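4-hydroxybutyrate CoA-transferase (PDB 3EH7) probably transfers coenzyme A between carboxylic acids, with an acetate CoA-transferase activity as its likely general reaction. Local coordinates at residues A271-G276 / Q334-G339; Y60-L65 / C142-P147. All coordinates share one frame; numbering follows the deposited sequence. Where two conformers were deposited one is given.

Contacts 1 and 2 lie with their centres about 9 Å apart and touch directly. Contact 2 is the more buried by its touching residues, although contact 1 is nearer the middle of the chain; neither meets another chain. Backbone bonds probably tie them in both halves: Gly337 N probably donates to Met62 O, so 60-65 borders 334-339, and Asp143 N probably to Thr272 O, so 271-276 borders 142-147. In each, a selenomethionine meets an aromatic ring, at the edge in contact 1 and obliquely in contact 2. Contact 1 adds a serine beside a phenylalanine, whereas contact 2 adds paired tyrosine rings, a bridging water and a capping aspartate.

Contact 1: residues A271-G276 / Q334-G339; sequences ATFLMG and QFSGTG
Met275 and Phe273, two residues apart on 271-276, turn their side chains toward the loop 334-339 and meet Phe335 and Ser336 respectively. Met275 is a selenomethionine deposited in two conformers; its selenium contact is seen in one of them and is doubtful to that extent. In that conformer CG anti to the backbone N (chi1 178°) sends the chain out toward the loop, and a bend at chi3 turns CE back to the edge of the Phe273 ring, in its plane. The selenium then lies at the edge of the Phe335 ring, near its plane, with SE 3.8 Å from CD2 of Phe335 and 5.1 Å from the ring centroid. The two side chains cross at about a right angle.

Phe273 points its far ring carbon at the serine: CZ comes 3.6 Å from Ser336 OG, which approaches the ring obliquely. Ser336 OG has a polar partner in His35 NE2, a hydrogen bond, while the His35 ring also packs edge-to-face with Phe273; one histidine thus contacts both members of this pair. Thr338 is more distant, its CG2 4.4 Å from Phe273 CE1, and its OG1 is hydrogen-bonded to Glu242.

The arrangement sets the short, weakly bonded strand about 273-274, parallel neighbour of strand 243-244, against the glycine-containing loop that leads into helix 341-350, with a Met-aromatic contact at the Phe335 end in the one conformer.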
loop_
_atom_site.group_PDB
_atom_site.type_symbol
_atom_site.label_atom_id
_atom_site.label_comp_id
_atom_site.label_asym_id
_atom_site.label_seq_id
_atom_site.Cartn_x
_atom_site.Cartn_y
_atom_site.Cartn_z
ATOM N N ALA A 271 6.505 6.770 -19.609
ATOM C CA ALA A 271 5.755 7.704 -18.791
ATOM C C ALA A 271 4.271 7.486 -19.078
ATOM O O ALA A 271 3.924 6.719 -19.951
ATOM C CB ALA A 271 6.172 9.180 -19.098
ATOM N N THR A 272 3.399 8.175 -18.347
ATOM C CA THR A 272 1.961 8.125 -18.617
ATOM C C THR A 272 1.406 9.467 -19.048
ATOM O O THR A 272 0.414 9.500 -19.757
ATOM C CB THR A 272 1.168 7.469 -17.446
ATOM O OG1 THR A 272 -0.115 7.037 -17.910
ATOM C CG2 THR A 272 1.015 8.382 -16.215
ATOM N N PHE A 273 2.070 10.573 -18.682
ATOM C CA PHE A 273 1.764 11.909 -19.214
ATOM C C PHE A 273 3.038 12.768 -19.214
ATOM O O PHE A 273 4.067 12.408 -18.602
ATOM C CB PHE A 273 0.559 12.580 -18.496
ATOM C CG PHE A 273 0.872 13.222 -17.149
ATOM C CD1 PHE A 273 0.891 12.456 -15.977
ATOM C CD2 PHE A 273 1.120 14.583 -17.049
ATOM C CE1 PHE A 273 1.166 13.021 -14.719
ATOM C CE2 PHE A 273 1.422 15.186 -15.781
ATOM C CZ PHE A 273 1.427 14.402 -14.618
ATOM N N LEU A 274 2.983 13.870 -19.961
ATOM C CA LEU A 274 4.156 14.751 -20.146
ATOM C C LEU A 274 3.728 16.192 -20.058
ATOM O O LEU A 274 2.603 16.532 -20.435
ATOM C CB LEU A 274 4.785 14.541 -21.517
ATOM C CG LEU A 274 5.278 13.138 -21.813
ATOM C CD1 LEU A 274 5.629 12.990 -23.278
ATOM C CD2 LEU A 274 6.466 12.767 -20.894
HETATM N N MSE A 275 4.619 17.029 -19.533
HETATM C CA MSE A 275 4.420 18.477 -19.517
HETATM C C MSE A 275 5.764 19.195 -19.421
HETATM O O MSE A 275 6.652 18.756 -18.688
HETATM C CB MSE A 275 3.530 18.877 -18.340
HETATM C CG MSE A 275 3.313 20.372 -18.232
HETATM SE SE MSE A 275 1.804 20.833 -17.121
HETATM C CE MSE A 275 1.372 19.079 -16.444
ATOM N N GLY A 276 5.912 20.287 -20.159
ATOM C CA GLY A 276 7.161 21.038 -20.145
ATOM C C GLY A 276 7.092 22.170 -21.124
ATOM O O GLY A 276 6.016 22.664 -21.410
ATOM N N GLN A 334 1.597 22.869 -7.047
ATOM C CA GLN A 334 1.699 21.899 -8.145
ATOM C C GLN A 334 0.417 21.871 -8.983
ATOM O O GLN A 334 -0.667 22.024 -8.428
ATOM C CB GLN A 334 1.917 20.514 -7.562
ATOM C CG GLN A 334 2.470 19.513 -8.550
ATOM C CD GLN A 334 3.989 19.418 -8.545
ATOM O OE1 GLN A 334 4.583 19.034 -9.542
ATOM N NE2 GLN A 334 4.616 19.752 -7.421
ATOM N N PHE A 335 0.545 21.670 -10.297
ATOM C CA PHE A 335 -0.609 21.646 -11.225
ATOM C C PHE A 335 -1.321 20.267 -11.234
ATOM O O PHE A 335 -2.540 20.195 -11.382
ATOM C CB PHE A 335 -0.128 22.008 -12.642
ATOM C CG PHE A 335 -1.243 22.307 -13.656
ATOM C CD1 PHE A 335 -2.366 23.074 -13.324
ATOM C CD2 PHE A 335 -1.119 21.873 -14.983
ATOM C CE1 PHE A 335 -3.361 23.357 -14.299
ATOM C CE2 PHE A 335 -2.096 22.168 -15.965
ATOM C CZ PHE A 335 -3.211 22.895 -15.629
ATOM N N SER A 336 -0.555 19.188 -11.075
ATOM C CA SER A 336 -1.103 17.816 -11.113
ATOM C C SER A 336 -1.204 17.234 -9.703
ATOM O O SER A 336 -0.228 17.213 -8.956
ATOM C CB SER A 336 -0.242 16.907 -12.019
ATOM O OG SER A 336 -0.686 15.561 -11.998
ATOM N N GLY A 337 -2.404 16.786 -9.343
ATOM C CA GLY A 337 -2.648 16.178 -8.045
ATOM C C GLY A 337 -3.192 14.783 -8.222
ATOM O O GLY A 337 -4.305 14.488 -7.808
ATOM N N THR A 338 -2.398 13.924 -8.843
ATOM C CA THR A 338 -2.829 12.559 -9.168
ATOM C C THR A 338 -2.756 11.612 -7.949
ATOM O O THR A 338 -3.327 10.524 -7.980
ATOM C CB THR A 338 -1.889 11.954 -10.199
ATOM O OG1 THR A 338 -0.577 11.838 -9.614
ATOM C CG2 THR A 338 -1.846 12.823 -11.481
ATOM N N GLY A 339 -1.995 11.996 -6.923
ATOM C CA GLY A 339 -1.701 11.089 -5.826
ATOM C C GLY A 339 -0.922 9.856 -6.252
ATOM O O GLY A 339 -0.894 8.861 -5.526
#

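Contact 2: residues Y60-L65 / C142-P147; sequences YHMLCL and CDYSKP
The ring of Tyr144 is gripped by aromatic and selenium contacts from Tyr60 and Met62. Tyr60 makes a T-shaped (edge-to-face) pair with it: the Tyr60 edge faces one side of the Tyr144 ring, the planes stand at 83° and the centroids are 5.6 Å apart. The touching edge is CD2 and CE2 of Tyr60, with CD2 4.0 Å from Tyr144 CE1, toward the rim of the ring.

Met62, a selenomethionine, touches the ring along its length, from CG through SE to CE. Its chain is extended beyond CG and runs antiparallel beside the Tyr144 side chain, bringing CE to 3.6 Å from Tyr144 CD2. The selenium sits 4.7 Å from the Tyr144 centroid and oblique to the ring, a Met-aromatic contact.

Polar links gather at the two ends of Tyr144. At the hydroxyl, Met62 N donates to a water at 2.8 Å; this water lies in the Tyr144 ring plane, but its link to Tyr144 OH is doubtfully short and undecided in direction. The same OH packs against CA of His61. At the backbone end, Asp143 OD1 accepts from Ser145 N at 2.8 Å, met from above the carboxylate plane, which caps the turn into the helix. Within 60-65, Leu63 N donates to His61 ND1 at 3.0 Å, nearly straight (165°) and in the imidazole plane, which helps set the rotation of that ring.

Val109 of helix 109-114 touches Tyr60, Met62 and Tyr144, and Pro110 touches Pro147. The segment 60-65 runs out of edge strand 58-60 of the parallel sheet, where Tyr60 is backbone-bonded to Val31 of strand 30-33, and on to the Cys64-Cys329 disulfide, while 142-147 leads into helix 145-151.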
loop_
_atom_site.group_PDB
_atom_site.type_symbol
_atom_site.label_atom_id
_atom_site.label_comp_id
_atom_site.label_asym_id
_atom_site.label_seq_id
_atom_site.Cartn_x
_atom_site.Cartn_y
_atom_site.Cartn_z
ATOM N N TYR A 60 -14.505 15.503 -14.098
ATOM C CA TYR A 60 -13.534 14.635 -13.439
ATOM C C TYR A 60 -12.164 15.012 -13.942
ATOM O O TYR A 60 -11.919 14.949 -15.138
ATOM C CB TYR A 60 -13.824 13.142 -13.692
ATOM C CG TYR A 60 -12.831 12.249 -12.992
ATOM C CD1 TYR A 60 -12.950 11.972 -11.645
ATOM C CD2 TYR A 60 -11.737 11.746 -13.665
ATOM C CE1 TYR A 60 -12.016 11.189 -10.991
ATOM C CE2 TYR A 60 -10.804 10.978 -13.027
ATOM C CZ TYR A 60 -10.955 10.693 -11.693
ATOM O OH TYR A 60 -10.018 9.917 -11.066
ATOM N N HIS A 61 -11.274 15.392 -13.022
ATOM C CA HIS A 61 -9.909 15.801 -13.347
ATOM C C HIS A 61 -8.989 15.446 -12.174
ATOM O O HIS A 61 -9.453 15.054 -11.105
ATOM C CB HIS A 61 -9.853 17.301 -13.604
ATOM C CG HIS A 61 -10.152 18.118 -12.385
ATOM N ND1 HIS A 61 -9.235 18.291 -11.370
ATOM C CD2 HIS A 61 -11.275 18.759 -11.993
ATOM C CE1 HIS A 61 -9.778 19.015 -10.409
ATOM N NE2 HIS A 61 -11.018 19.306 -10.761
HETATM N N MSE A 62 -7.683 15.569 -12.377
HETATM C CA MSE A 62 -6.736 15.306 -11.304
HETATM C C MSE A 62 -5.769 16.451 -11.159
HETATM O O MSE A 62 -4.592 16.238 -10.960
HETATM C CB MSE A 62 -5.977 14.034 -11.585
HETATM C CG MSE A 62 -6.863 12.862 -11.622
HETATM SE SE MSE A 62 -5.830 11.238 -11.849
HETATM C CE MSE A 62 -7.314 10.155 -12.125
ATOM N N LEU A 63 -6.286 17.664 -11.275
ATOM C CA LEU A 63 -5.475 18.866 -11.183
ATOM C C LEU A 63 -5.647 19.500 -9.819
ATOM O O LEU A 63 -6.687 19.326 -9.165
ATOM C CB LEU A 63 -5.893 19.873 -12.236
ATOM C CG LEU A 63 -5.896 19.324 -13.658
ATOM C CD1 LEU A 63 -6.694 20.221 -14.582
ATOM C CD2 LEU A 63 -4.428 19.130 -14.153
ATOM N N CYS A 64 -4.616 20.225 -9.398
ATOM C CA CYS A 64 -4.706 21.116 -8.254
ATOM C C CYS A 64 -5.053 22.502 -8.742
ATOM O O CYS A 64 -4.174 23.282 -9.104
ATOM C CB CYS A 64 -3.388 21.171 -7.519
ATOM S SG CYS A 64 -2.836 19.563 -7.020
ATOM N N LEU A 65 -6.347 22.798 -8.752
ATOM C CA LEU A 65 -6.832 24.098 -9.168
ATOM C C LEU A 65 -6.495 25.084 -8.041
ATOM O O LEU A 65 -6.792 24.818 -6.867
ATOM C CB LEU A 65 -8.342 24.039 -9.425
ATOM C CG LEU A 65 -8.851 22.959 -10.388
ATOM C CD1 LEU A 65 -10.342 23.149 -10.623
ATOM C CD2 LEU A 65 -8.083 22.987 -11.698
ATOM N N CYS A 142 -1.850 10.386 -21.797
ATOM C CA CYS A 142 -2.322 9.019 -21.924
ATOM C C CYS A 142 -3.032 8.661 -20.632
ATOM O O CYS A 142 -4.270 8.545 -20.611
ATOM C CB CYS A 142 -1.159 8.072 -22.236
ATOM S SG CYS A 142 -1.639 6.354 -22.620
ATOM N N ASP A 143 -2.259 8.480 -19.556
ATOM C CA ASP A 143 -2.814 8.466 -18.185
ATOM C C ASP A 143 -4.183 7.762 -18.001
ATOM O O ASP A 143 -4.294 6.564 -18.237
ATOM C CB ASP A 143 -2.738 9.895 -17.603
ATOM C CG ASP A 143 -3.383 10.958 -18.493
ATOM O OD1 ASP A 143 -4.635 11.034 -18.535
ATOM O OD2 ASP A 143 -2.634 11.752 -19.112
ATOM N N TYR A 144 -5.210 8.467 -17.550
ATOM C CA TYR A 144 -6.559 7.932 -17.537
ATOM C C TYR A 144 -7.359 8.466 -18.724
ATOM O O TYR A 144 -8.498 8.069 -18.927
ATOM C CB TYR A 144 -7.288 8.307 -16.238
ATOM C CG TYR A 144 -7.568 9.797 -16.140
ATOM C CD1 TYR A 144 -8.734 10.350 -16.657
ATOM C CD2 TYR A 144 -6.626 10.659 -15.598
ATOM C CE1 TYR A 144 -8.964 11.707 -16.584
ATOM C CE2 TYR A 144 -6.844 12.014 -15.528
ATOM C CZ TYR A 144 -8.014 12.536 -16.016
ATOM O OH TYR A 144 -8.213 13.895 -15.942
ATOM N N SER A 145 -6.786 9.425 -19.455
ATOM C CA SER A 145 -7.474 10.085 -20.563
ATOM C C SER A 145 -7.822 9.073 -21.636
ATOM O O SER A 145 -8.948 9.061 -22.156
ATOM C CB SER A 145 -6.601 11.207 -21.152
ATOM O OG SER A 145 -6.212 12.167 -20.174
ATOM N N LYS A 146 -6.868 8.204 -21.968
ATOM C CA LYS A 146 -7.099 7.154 -22.957
ATOM C C LYS A 146 -8.137 6.138 -22.481
ATOM O O LYS A 146 -9.105 5.893 -23.205
ATOM C CB LYS A 146 -5.787 6.486 -23.361
ATOM C CG LYS A 146 -5.900 5.180 -24.153
ATOM C CD LYS A 146 -4.542 4.852 -24.780
ATOM C CE LYS A 146 -4.580 3.709 -25.724
ATOM N NZ LYS A 146 -4.789 2.506 -25.012
ATOM N N PRO A 147 -7.949 5.564 -21.271
ATOM C CA PRO A 147 -8.989 4.712 -20.705
ATOM C C PRO A 147 -10.369 5.377 -20.676
ATOM O O PRO A 147 -11.345 4.717 -20.981
ATOM C CB PRO A 147 -8.492 4.438 -19.298
ATOM C CG PRO A 147 -7.010 4.508 -19.398
ATOM C CD PRO A 147 -6.684 5.440 -20.509
HETATM O O HOH W 1 -6.793 15.748 -14.975
#